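Local structure of periplasmic binding protein (Veillonella parvula, 4LJS) at residues K193-K205 with Q243-E256. The protein probably captures a ligand such as a metal chelate in the periplasm and delivers it to an ABC importer. Residues are numbered along the deposited sequence; the frame is centred on the assembly and turned at random.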
loop_
_atom_site.group_PDB
_atom_site.type_symbol
_atom_site.label_atom_id
_atom_site.label_comp_id
_atom_site.label_asym_id
_atom_site.label_seq_id
_atom_site.Cartn_x
_atom_site.Cartn_y
_atom_site.Cartn_z
ATOM N N LYS A 193 -19.837 -18.529 -11.439
ATOM C CA LYS A 193 -20.418 -17.190 -11.449
ATOM C C LYS A 193 -19.551 -16.247 -10.624
ATOM O O LYS A 193 -19.252 -16.541 -9.466
ATOM C CB LYS A 193 -21.837 -17.216 -10.878
ATOM C CG LYS A 193 -22.515 -15.856 -10.827
ATOM C CD LYS A 193 -23.999 -15.990 -10.510
ATOM C CE LYS A 193 -24.688 -14.630 -10.513
ATOM N NZ LYS A 193 -26.163 -14.737 -10.314
ATOM N N PRO A 194 -19.143 -15.113 -11.220
ATOM C CA PRO A 194 -18.304 -14.124 -10.532
ATOM C C PRO A 194 -19.005 -13.600 -9.289
ATOM O O PRO A 194 -20.190 -13.285 -9.360
ATOM C CB PRO A 194 -18.170 -12.994 -11.559
ATOM C CG PRO A 194 -18.500 -13.615 -12.871
ATOM C CD PRO A 194 -19.517 -14.672 -12.573
ATOM N N PRO A 195 -18.288 -13.521 -8.160
ATOM C CA PRO A 195 -18.888 -13.030 -6.915
ATOM C C PRO A 195 -19.117 -11.521 -6.980
ATOM O O PRO A 195 -18.351 -10.814 -7.632
ATOM C CB PRO A 195 -17.821 -13.361 -5.869
ATOM C CG PRO A 195 -16.541 -13.325 -6.626
ATOM C CD PRO A 195 -16.866 -13.869 -7.992
ATOM N N LYS A 196 -20.169 -11.039 -6.325
ATOM C CA LYS A 196 -20.425 -9.605 -6.256
ATOM C C LYS A 196 -19.867 -9.015 -4.954
ATOM O O LYS A 196 -20.344 -9.338 -3.857
ATOM C CB LYS A 196 -21.925 -9.312 -6.390
ATOM C CG LYS A 196 -22.262 -7.828 -6.298
ATOM C CD LYS A 196 -23.115 -7.339 -7.462
ATOM C CE LYS A 196 -24.553 -7.795 -7.333
ATOM N NZ LYS A 196 -25.476 -6.846 -8.015
ATOM N N ALA A 197 -18.867 -8.148 -5.081
ATOM C CA ALA A 197 -18.149 -7.625 -3.918
ATOM C C ALA A 197 -18.445 -6.155 -3.611
ATOM O O ALA A 197 -18.672 -5.348 -4.519
ATOM C CB ALA A 197 -16.644 -7.823 -4.091
ATOM N N LEU A 198 -18.420 -5.820 -2.322
ATOM C CA LEU A 198 -18.535 -4.440 -1.875
ATOM C C LEU A 198 -17.367 -4.072 -0.974
ATOM O O LEU A 198 -17.101 -4.758 0.013
ATOM C CB LEU A 198 -19.849 -4.223 -1.123
ATOM C CG LEU A 198 -19.984 -2.851 -0.462
ATOM C CD1 LEU A 198 -20.122 -1.755 -1.513
ATOM C CD2 LEU A 198 -21.144 -2.824 0.524
ATOM N N PHE A 199 -16.670 -2.990 -1.319
ATOM C CA PHE A 199 -15.586 -2.477 -0.487
ATOM C C PHE A 199 -16.011 -1.165 0.151
ATOM O O PHE A 199 -16.305 -0.190 -0.546
ATOM C CB PHE A 199 -14.325 -2.240 -1.313
ATOM C CG PHE A 199 -13.794 -3.472 -1.983
ATOM C CD1 PHE A 199 -14.324 -3.910 -3.188
ATOM C CD2 PHE A 199 -12.750 -4.184 -1.418
ATOM C CE1 PHE A 199 -13.825 -5.041 -3.811
ATOM C CE2 PHE A 199 -12.246 -5.316 -2.034
ATOM C CZ PHE A 199 -12.789 -5.749 -3.231
ATOM N N ILE A 200 -16.050 -1.145 1.477
ATOM C CA ILE A 200 -16.419 0.063 2.202
ATOM C C ILE A 200 -15.558 0.265 3.437
ATOM O O ILE A 200 -15.055 -0.697 4.019
ATOM C CB ILE A 200 -17.901 0.047 2.641
ATOM C CG1 ILE A 200 -18.243 -1.281 3.321
ATOM C CG2 ILE A 200 -18.811 0.287 1.450
ATOM C CD1 ILE A 200 -19.523 -1.246 4.121
ATOM N N GLU A 201 -15.383 1.528 3.820
ATOM C CA GLU A 201 -14.769 1.874 5.096
ATOM C C GLU A 201 -15.830 2.529 5.956
ATOM O O GLU A 201 -16.592 3.370 5.479
ATOM C CB GLU A 201 -13.577 2.828 4.924
ATOM C CG GLU A 201 -12.995 3.315 6.257
ATOM C CD GLU A 201 -11.798 4.252 6.113
ATOM O OE1 GLU A 201 -11.531 4.730 4.986
ATOM O OE2 GLU A 201 -11.123 4.507 7.141
ATOM N N VAL A 202 -15.889 2.135 7.223
ATOM C CA VAL A 202 -16.871 2.700 8.133
ATOM C C VAL A 202 -16.326 3.941 8.824
ATOM O O VAL A 202 -15.277 3.896 9.466
ATOM C CB VAL A 202 -17.321 1.680 9.187
ATOM C CG1 VAL A 202 -18.156 2.364 10.262
ATOM C CG2 VAL A 202 -18.100 0.559 8.522
ATOM N N GLN A 203 -17.043 5.050 8.669
ATOM C CA GLN A 203 -16.683 6.306 9.306
ATOM C C GLN A 203 -17.899 6.858 10.021
ATOM O O GLN A 203 -18.782 7.450 9.399
ATOM C CB GLN A 203 -16.177 7.307 8.271
ATOM C CG GLN A 203 -14.760 7.033 7.813
ATOM C CD GLN A 203 -13.744 7.309 8.906
ATOM O OE1 GLN A 203 -13.840 8.307 9.624
ATOM N NE2 GLN A 203 -12.770 6.422 9.044
ATOM N N GLY A 204 -17.939 6.656 11.334
ATOM C CA GLY A 204 -19.111 7.001 12.112
ATOM C C GLY A 204 -20.258 6.092 11.722
ATOM O O GLY A 204 -20.147 4.865 11.791
ATOM N N LYS A 205 -21.360 6.694 11.292
ATOM C CA LYS A 205 -22.529 5.927 10.888
ATOM C C LYS A 205 -22.637 5.862 9.372
ATOM O O LYS A 205 -23.718 5.639 8.831
ATOM C CB LYS A 205 -23.799 6.545 11.478
ATOM N N GLN A 243 -28.051 -3.523 -4.019
ATOM C CA GLN A 243 -26.915 -4.100 -4.731
ATOM C C GLN A 243 -26.636 -5.532 -4.282
ATOM O O GLN A 243 -26.288 -6.388 -5.097
ATOM C CB GLN A 243 -25.671 -3.222 -4.574
ATOM C CG GLN A 243 -25.755 -1.902 -5.325
ATOM C CD GLN A 243 -25.744 -2.094 -6.827
ATOM O OE1 GLN A 243 -24.921 -2.839 -7.363
ATOM N NE2 GLN A 243 -26.666 -1.427 -7.518
ATOM N N ASN A 244 -26.795 -5.779 -2.984
ATOM C CA ASN A 244 -26.764 -7.133 -2.428
ATOM C C ASN A 244 -25.463 -7.907 -2.700
ATOM O O ASN A 244 -25.468 -8.906 -3.416
ATOM C CB ASN A 244 -27.981 -7.924 -2.929
ATOM C CG ASN A 244 -28.291 -9.135 -2.074
ATOM O OD1 ASN A 244 -27.962 -9.177 -0.890
ATOM N ND2 ASN A 244 -28.934 -10.130 -2.674
ATOM N N PRO A 245 -24.345 -7.453 -2.115
ATOM C CA PRO A 245 -23.073 -8.147 -2.344
ATOM C C PRO A 245 -23.033 -9.535 -1.712
ATOM O O PRO A 245 -23.615 -9.746 -0.648
ATOM C CB PRO A 245 -22.054 -7.240 -1.652
ATOM C CG PRO A 245 -22.844 -6.516 -0.604
ATOM C CD PRO A 245 -24.198 -6.304 -1.204
ATOM N N ASP A 246 -22.348 -10.460 -2.378
ATOM C CA ASP A 246 -22.036 -11.774 -1.827
ATOM C C ASP A 246 -21.017 -11.703 -0.696
ATOM O O ASP A 246 -21.000 -12.568 0.181
ATOM C CB ASP A 246 -21.451 -12.666 -2.916
ATOM C CG ASP A 246 -22.392 -12.858 -4.070
ATOM O OD1 ASP A 246 -23.583 -13.143 -3.820
ATOM O OD2 ASP A 246 -21.939 -12.714 -5.225
ATOM N N VAL A 247 -20.152 -10.691 -0.748
ATOM C CA VAL A 247 -19.074 -10.526 0.225
ATOM C C VAL A 247 -18.763 -9.038 0.433
ATOM O O VAL A 247 -18.665 -8.269 -0.527
ATOM C CB VAL A 247 -17.795 -11.302 -0.201
ATOM C CG1 VAL A 247 -17.382 -10.936 -1.624
ATOM C CG2 VAL A 247 -16.651 -11.051 0.766
ATOM N N ILE A 248 -18.647 -8.630 1.693
ATOM C CA ILE A 248 -18.301 -7.259 2.022
ATOM C C ILE A 248 -16.886 -7.182 2.564
ATOM O O ILE A 248 -16.506 -7.944 3.451
ATOM C CB ILE A 248 -19.241 -6.682 3.084
ATOM C CG1 ILE A 248 -20.666 -6.587 2.539
ATOM C CG2 ILE A 248 -18.748 -5.309 3.550
ATOM C CD1 ILE A 248 -21.679 -6.134 3.566
ATOM N N PHE A 249 -16.103 -6.261 2.027
ATOM C CA PHE A 249 -14.804 -5.969 2.611
ATOM C C PHE A 249 -14.869 -4.672 3.402
ATOM O O PHE A 249 -15.213 -3.616 2.864
ATOM C CB PHE A 249 -13.722 -5.941 1.538
ATOM C CG PHE A 249 -13.497 -7.278 0.896
ATOM C CD1 PHE A 249 -12.737 -8.249 1.539
ATOM C CD2 PHE A 249 -14.081 -7.589 -0.317
ATOM C CE1 PHE A 249 -12.539 -9.485 0.971
ATOM C CE2 PHE A 249 -13.881 -8.826 -0.898
ATOM C CZ PHE A 249 -13.110 -9.778 -0.253
ATOM N N LEU A 250 -14.575 -4.777 4.692
ATOM C CA LEU A 250 -14.526 -3.616 5.576
ATOM C C LEU A 250 -13.104 -3.077 5.653
ATOM O O LEU A 250 -12.232 -3.673 6.293
ATOM C CB LEU A 250 -15.011 -3.985 6.978
ATOM C CG LEU A 250 -16.481 -4.377 7.137
ATOM C CD1 LEU A 250 -16.811 -4.582 8.610
ATOM C CD2 LEU A 250 -17.396 -3.328 6.520
ATOM N N ILE A 251 -12.873 -1.949 4.995
ATOM C CA ILE A 251 -11.559 -1.321 4.993
ATOM C C ILE A 251 -11.323 -0.541 6.286
ATOM O O ILE A 251 -12.163 0.256 6.702
ATOM C CB ILE A 251 -11.381 -0.430 3.752
ATOM C CG1 ILE A 251 -11.452 -1.297 2.490
ATOM C CG2 ILE A 251 -10.063 0.330 3.809
ATOM C CD1 ILE A 251 -11.507 -0.520 1.199
ATOM N N VAL A 252 -10.186 -0.794 6.931
ATOM C CA VAL A 252 -9.883 -0.160 8.213
ATOM C C VAL A 252 -8.544 0.548 8.175
ATOM O O VAL A 252 -7.530 -0.053 7.810
ATOM C CB VAL A 252 -9.821 -1.181 9.360
ATOM C CG1 VAL A 252 -9.803 -0.454 10.716
ATOM C CG2 VAL A 252 -10.982 -2.150 9.274
ATOM N N SER A 253 -8.539 1.818 8.569
ATOM C CA SER A 253 -7.313 2.602 8.600
ATOM C C SER A 253 -6.504 2.313 9.857
ATOM O O SER A 253 -7.021 1.748 10.821
ATOM C CB SER A 253 -7.629 4.094 8.538
ATOM O OG SER A 253 -8.354 4.496 9.682
ATOM N N ASP A 254 -5.247 2.702 9.872
ATOM C CA ASP A 254 -4.459 2.357 11.037
ATOM C C ASP A 254 -4.876 2.910 12.427
ATOM O O ASP A 254 -4.935 2.130 13.340
ATOM C CB ASP A 254 -2.933 2.308 10.785
ATOM C CG ASP A 254 -2.381 3.525 10.087
ATOM O OD1 ASP A 254 -3.090 4.512 9.884
ATOM O OD2 ASP A 254 -1.198 3.490 9.770
ATOM N N GLY A 255 -5.180 4.196 12.616
ATOM C CA GLY A 255 -5.581 4.598 13.951
ATOM C C GLY A 255 -6.818 3.887 14.455
ATOM O O GLY A 255 -7.020 3.756 15.663
ATOM N N GLU A 256 -7.631 3.398 13.523
ATOM C CA GLU A 256 -8.930 2.835 13.869
ATOM C C GLU A 256 -8.925 1.324 14.077
ATOM O O GLU A 256 -9.982 0.703 14.150
ATOM C CB GLU A 256 -9.979 3.269 12.849
ATOM C CG GLU A 256 -10.217 4.774 12.902
ATOM C CD GLU A 256 -10.628 5.356 11.573
ATOM O OE1 GLU A 256 -11.299 4.646 10.797
ATOM O OE2 GLU A 256 -10.271 6.523 11.300
HETATM O O HOH W 1 -14.337 0.478 8.204
#
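Phe199 and Phe249 sit side by side on one face of adjacent parallel strands, 196-203 and 247-252, and illustrate how such a pair is zipped by backbone and packed by side chains. Leu198 turns both N and O to strand 247-252: N reaches Val247 O at 3.0 Å, and O receives Phe249 N at 2.7 Å. Ile200 repeats the pattern with Phe249 O and Ile251 N. Beyond it the direct bond fails (Val202 N to Ile251 O, 4.2 Å), and the water between them lies doubtfully close to Val202 N. The rings are nearly parallel (16°) but slid apart, centroids 4.9 Å from each other, with Phe249 CD2 over a face of Phe199. On the opposite face, Ile200 CD1 meets Leu250 CD2.

Glu201 CB and CG both lie against Ile251 O, CG at 3.2 Å; with CG anti to the backbone N (chi1 175°) and the chain extended, CD still lies near that carbonyl and the oxygens pass beyond it. OE1 takes a salt bridge from Arg208 and a hydrogen bond with Tyr210, while Gln203 NE2 meets OE2 from above the carboxylate plane. OE2 also stands 3.7 Å from Glu256 OE1, a like charge, with the Gln203 amide donating to both residues, weakly to Glu256. Shortening Glu201 to an alanine is likely to leave Arg208 without this carboxylate and the Gln203 amide freer to turn. At the other end, Asp246 OD2 accepts Lys196 N at 2.7 Å, nearly straight (175°). Parallel strands joined through helices, with helix 299-310 packed on one face, are characteristic of the alpha/beta lobes of periplasmic binding proteins.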